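Local coordinates for putative NADP oxidoreductase BF3122 (Bacteroides fragilis, PDB 3D1L), which is of unknown function but probably acts as an NADP-dependent oxidoreductase, with a Rossmann-type domain expected to bind the dinucleotide, at residues 28-33 with 53-58. Sequence-based numbering, arbitrary orientation.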
ATOM      1  N   ALA B  28       3.157  11.503 -20.967  1.00 41.97           N
ATOM      2  CA  ALA B  28       1.773  11.439 -21.390  1.00 41.81           C
ATOM      3  C   ALA B  28       1.495  12.425 -22.538  1.00 42.01           C
ATOM      4  O   ALA B  28       0.823  12.067 -23.506  1.00 41.79           O
ATOM      5  CB  ALA B  28       0.852  11.680 -20.214  1.00 41.48           C
ATOM      6  N   LEU B  29       2.034  13.646 -22.443  1.00 41.82           N
ATOM      7  CA  LEU B  29       1.927  14.626 -23.546  1.00 40.95           C
ATOM      8  C   LEU B  29       2.597  14.145 -24.828  1.00 41.90           C
ATOM      9  O   LEU B  29       1.991  14.196 -25.884  1.00 42.21           O
ATOM     10  CB  LEU B  29       2.504  15.968 -23.130  1.00 40.38           C
ATOM     11  CG  LEU B  29       1.727  16.708 -22.027  1.00 40.93           C
ATOM     12  CD1 LEU B  29       2.636  17.748 -21.335  1.00 36.17           C
ATOM     13  CD2 LEU B  29       0.487  17.342 -22.634  1.00 39.06           C
ATOM     14  N   TYR B  30       3.852  13.696 -24.713  1.00 42.47           N
ATOM     15  CA  TYR B  30       4.638  13.084 -25.806  1.00 42.71           C
ATOM     16  C   TYR B  30       3.944  11.890 -26.497  1.00 43.36           C
ATOM     17  O   TYR B  30       3.944  11.776 -27.733  1.00 43.37           O
ATOM     18  CB  TYR B  30       6.012  12.676 -25.239  1.00 41.59           C
ATOM     19  CG  TYR B  30       6.873  11.830 -26.117  1.00 41.40           C
ATOM     20  CD1 TYR B  30       7.548  12.384 -27.206  1.00 39.12           C
ATOM     21  CD2 TYR B  30       7.045  10.472 -25.850  1.00 41.40           C
ATOM     22  CE1 TYR B  30       8.352  11.618 -28.004  1.00 42.09           C
ATOM     23  CE2 TYR B  30       7.851   9.691 -26.643  1.00 40.85           C
ATOM     24  CZ  TYR B  30       8.505  10.264 -27.721  1.00 42.11           C
ATOM     25  OH  TYR B  30       9.312   9.497 -28.529  1.00 42.35           O
ATOM     26  N   ARG B  31       3.357  11.000 -25.700  1.00 44.56           N
ATOM     27  CA  ARG B  31       2.623   9.852 -26.235  1.00 45.33           C
ATOM     28  C   ARG B  31       1.355  10.258 -26.976  1.00 45.34           C
ATOM     29  O   ARG B  31       0.929   9.569 -27.916  1.00 45.62           O
ATOM     30  CB  ARG B  31       2.296   8.846 -25.129  1.00 45.71           C
ATOM     31  CG  ARG B  31       3.508   8.051 -24.692  1.00 48.15           C
ATOM     32  CD  ARG B  31       3.299   7.373 -23.355  1.00 51.53           C
ATOM     33  NE  ARG B  31       4.506   6.623 -22.996  1.00 55.11           N
ATOM     34  CZ  ARG B  31       4.893   6.341 -21.752  1.00 57.09           C
ATOM     35  NH1 ARG B  31       4.181   6.754 -20.704  1.00 57.21           N
ATOM     36  NH2 ARG B  31       6.013   5.649 -21.557  1.00 57.37           N
ATOM     37  N   LYS B  32       0.751  11.364 -26.557  1.00 45.11           N
ATOM     38  CA  LYS B  32      -0.440  11.880 -27.228  1.00 45.22           C
ATOM     39  C   LYS B  32      -0.110  12.728 -28.446  1.00 45.01           C
ATOM     40  O   LYS B  32      -1.014  13.190 -29.166  1.00 45.23           O
ATOM     41  CB  LYS B  32      -1.340  12.641 -26.258  1.00 45.06           C
ATOM     42  CG  LYS B  32      -2.144  11.719 -25.363  1.00 47.42           C
ATOM     43  CD  LYS B  32      -3.098  10.790 -26.151  1.00 49.31           C
ATOM     44  CE  LYS B  32      -3.640   9.686 -25.249  1.00 51.00           C
ATOM     45  NZ  LYS B  32      -4.735   8.900 -25.905  1.00 51.98           N
ATOM     46  N   GLY B  33       1.183  12.918 -28.689  1.00 44.95           N
ATOM     47  CA  GLY B  33       1.633  13.559 -29.913  1.00 44.67           C
ATOM     48  C   GLY B  33       1.980  15.019 -29.756  1.00 44.86           C
ATOM     49  O   GLY B  33       2.205  15.688 -30.753  1.00 44.39           O
ATOM     50  N   LYS B  53      13.638  10.840 -23.067  1.00 41.47           N
ATOM     51  CA  LYS B  53      12.398  10.081 -23.091  1.00 40.66           C
ATOM     52  C   LYS B  53      11.376  10.699 -24.050  1.00 40.32           C
ATOM     53  O   LYS B  53      10.527   9.998 -24.594  1.00 40.14           O
ATOM     54  CB  LYS B  53      11.812   9.954 -21.680  1.00 41.29           C
ATOM     55  CG  LYS B  53      12.615   9.019 -20.762  1.00 41.33           C
ATOM     56  CD  LYS B  53      12.278   9.266 -19.292  1.00 43.77           C
ATOM     57  CE  LYS B  53      13.146   8.430 -18.337  1.00 43.86           C
ATOM     58  NZ  LYS B  53      12.751   8.754 -16.913  1.00 47.01           N
ATOM     59  N   VAL B  54      11.469  12.006 -24.267  1.00 39.58           N
ATOM     60  CA  VAL B  54      10.415  12.736 -24.960  1.00 39.53           C
ATOM     61  C   VAL B  54      10.999  13.478 -26.137  1.00 39.79           C
ATOM     62  O   VAL B  54      10.393  14.447 -26.649  1.00 39.53           O
ATOM     63  CB  VAL B  54       9.676  13.734 -24.029  1.00 39.28           C
ATOM     64  CG1 VAL B  54       8.946  12.982 -22.890  1.00 40.82           C
ATOM     65  CG2 VAL B  54      10.646  14.775 -23.464  1.00 39.58           C
ATOM     66  N   GLU B  55      12.180  13.006 -26.546  1.00 39.72           N
ATOM     67  CA  GLU B  55      12.932  13.521 -27.690  1.00 39.99           C
ATOM     68  C   GLU B  55      13.069  15.029 -27.710  1.00 40.08           C
ATOM     69  O   GLU B  55      12.789  15.644 -28.729  1.00 40.83           O
ATOM     70  CB  GLU B  55      12.319  13.006 -29.016  1.00 39.91           C
ATOM     71  CG  GLU B  55      12.427  11.494 -29.141  1.00 38.37           C
ATOM     72  CD  GLU B  55      11.759  10.954 -30.370  1.00 40.45           C
ATOM     73  OE1 GLU B  55      10.516  10.751 -30.352  1.00 39.98           O
ATOM     74  OE2 GLU B  55      12.488  10.695 -31.352  1.00 41.19           O
ATOM     75  N   ALA B  56      13.531  15.603 -26.601  1.00 40.85           N
ATOM     76  CA  ALA B  56      13.608  17.066 -26.401  1.00 41.24           C
ATOM     77  C   ALA B  56      15.030  17.518 -26.210  1.00 41.40           C
ATOM     78  O   ALA B  56      15.872  16.713 -25.820  1.00 42.11           O
ATOM     79  CB  ALA B  56      12.810  17.461 -25.140  1.00 40.75           C
ATOM     80  N   GLU B  57      15.282  18.810 -26.429  1.00 41.77           N
ATOM     81  CA  GLU B  57      16.538  19.464 -26.016  1.00 42.88           C
ATOM     82  C   GLU B  57      16.497  19.637 -24.512  1.00 42.14           C
ATOM     83  O   GLU B  57      15.439  19.518 -23.916  1.00 42.22           O
ATOM     84  CB  GLU B  57      16.673  20.860 -26.645  1.00 42.85           C
ATOM     85  CG  GLU B  57      16.730  20.892 -28.162  1.00 44.22           C
ATOM     86  CD  GLU B  57      17.166  22.255 -28.701  1.00 46.89           C
ATOM     87  OE1 GLU B  57      16.921  23.297 -28.031  1.00 52.45           O
ATOM     88  OE2 GLU B  57      17.769  22.289 -29.798  1.00 51.81           O
ATOM     89  N   TYR B  58      17.639  19.894 -23.873  1.00 41.52           N
ATOM     90  CA  TYR B  58      17.594  20.254 -22.461  1.00 41.03           C
ATOM     91  C   TYR B  58      18.594  21.320 -22.102  1.00 41.35           C
ATOM     92  O   TYR B  58      19.591  21.528 -22.795  1.00 40.99           O
ATOM     93  CB  TYR B  58      17.757  19.031 -21.534  1.00 40.18           C
ATOM     94  CG  TYR B  58      19.169  18.511 -21.408  1.00 39.87           C
ATOM     95  CD1 TYR B  58      20.050  19.034 -20.451  1.00 39.09           C
ATOM     96  CD2 TYR B  58      19.618  17.493 -22.226  1.00 38.43           C
ATOM     97  CE1 TYR B  58      21.324  18.558 -20.320  1.00 38.20           C
ATOM     98  CE2 TYR B  58      20.921  17.004 -22.117  1.00 39.89           C
ATOM     99  CZ  TYR B  58      21.764  17.537 -21.166  1.00 40.15           C
ATOM    100  OH  TYR B  58      23.041  17.042 -21.050  1.00 38.56           O
TER
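Y30 lays one face of its ring against the backbone of K53 and V54, where helix 44-53 gives way to the approach to strand 57-59. The CA of V54 sits over that face in a CH-pi contact, 3.8 Å from the centroid of the Y30 ring and only 15° off the ring normal. On the same face the carbonyl oxygen of K53 comes to 3.4 Å from CE2 of Y30. Holding CG anti to the backbone N, chi1 170°, Y30 swings its ring out from helix 20-31 across this backbone. Nearer the helix, CG1 of V54 packs on CB of Y30 at 3.8 Å; V54 itself is buried, and I36 of strand 35-40 touches both side chains. At the far end the ring meets E55 edge-on: Y30 OH donates a short hydrogen bond of 2.5 Å to OE1 of E55. The carboxylate stands nearly perpendicular to the ring, 83° between planes, and the hydroxyl reaches OE1 from above the carboxylate plane. The backbone O of Y30 in turn accepts a bond from G33 N, part of the Schellman motif that ends helix 20-31. The contact joins the C-terminal ends of two neighbouring helices, 20-31 and 44-53, the first two beta-alpha-beta crossover helices of a Rossmann fold.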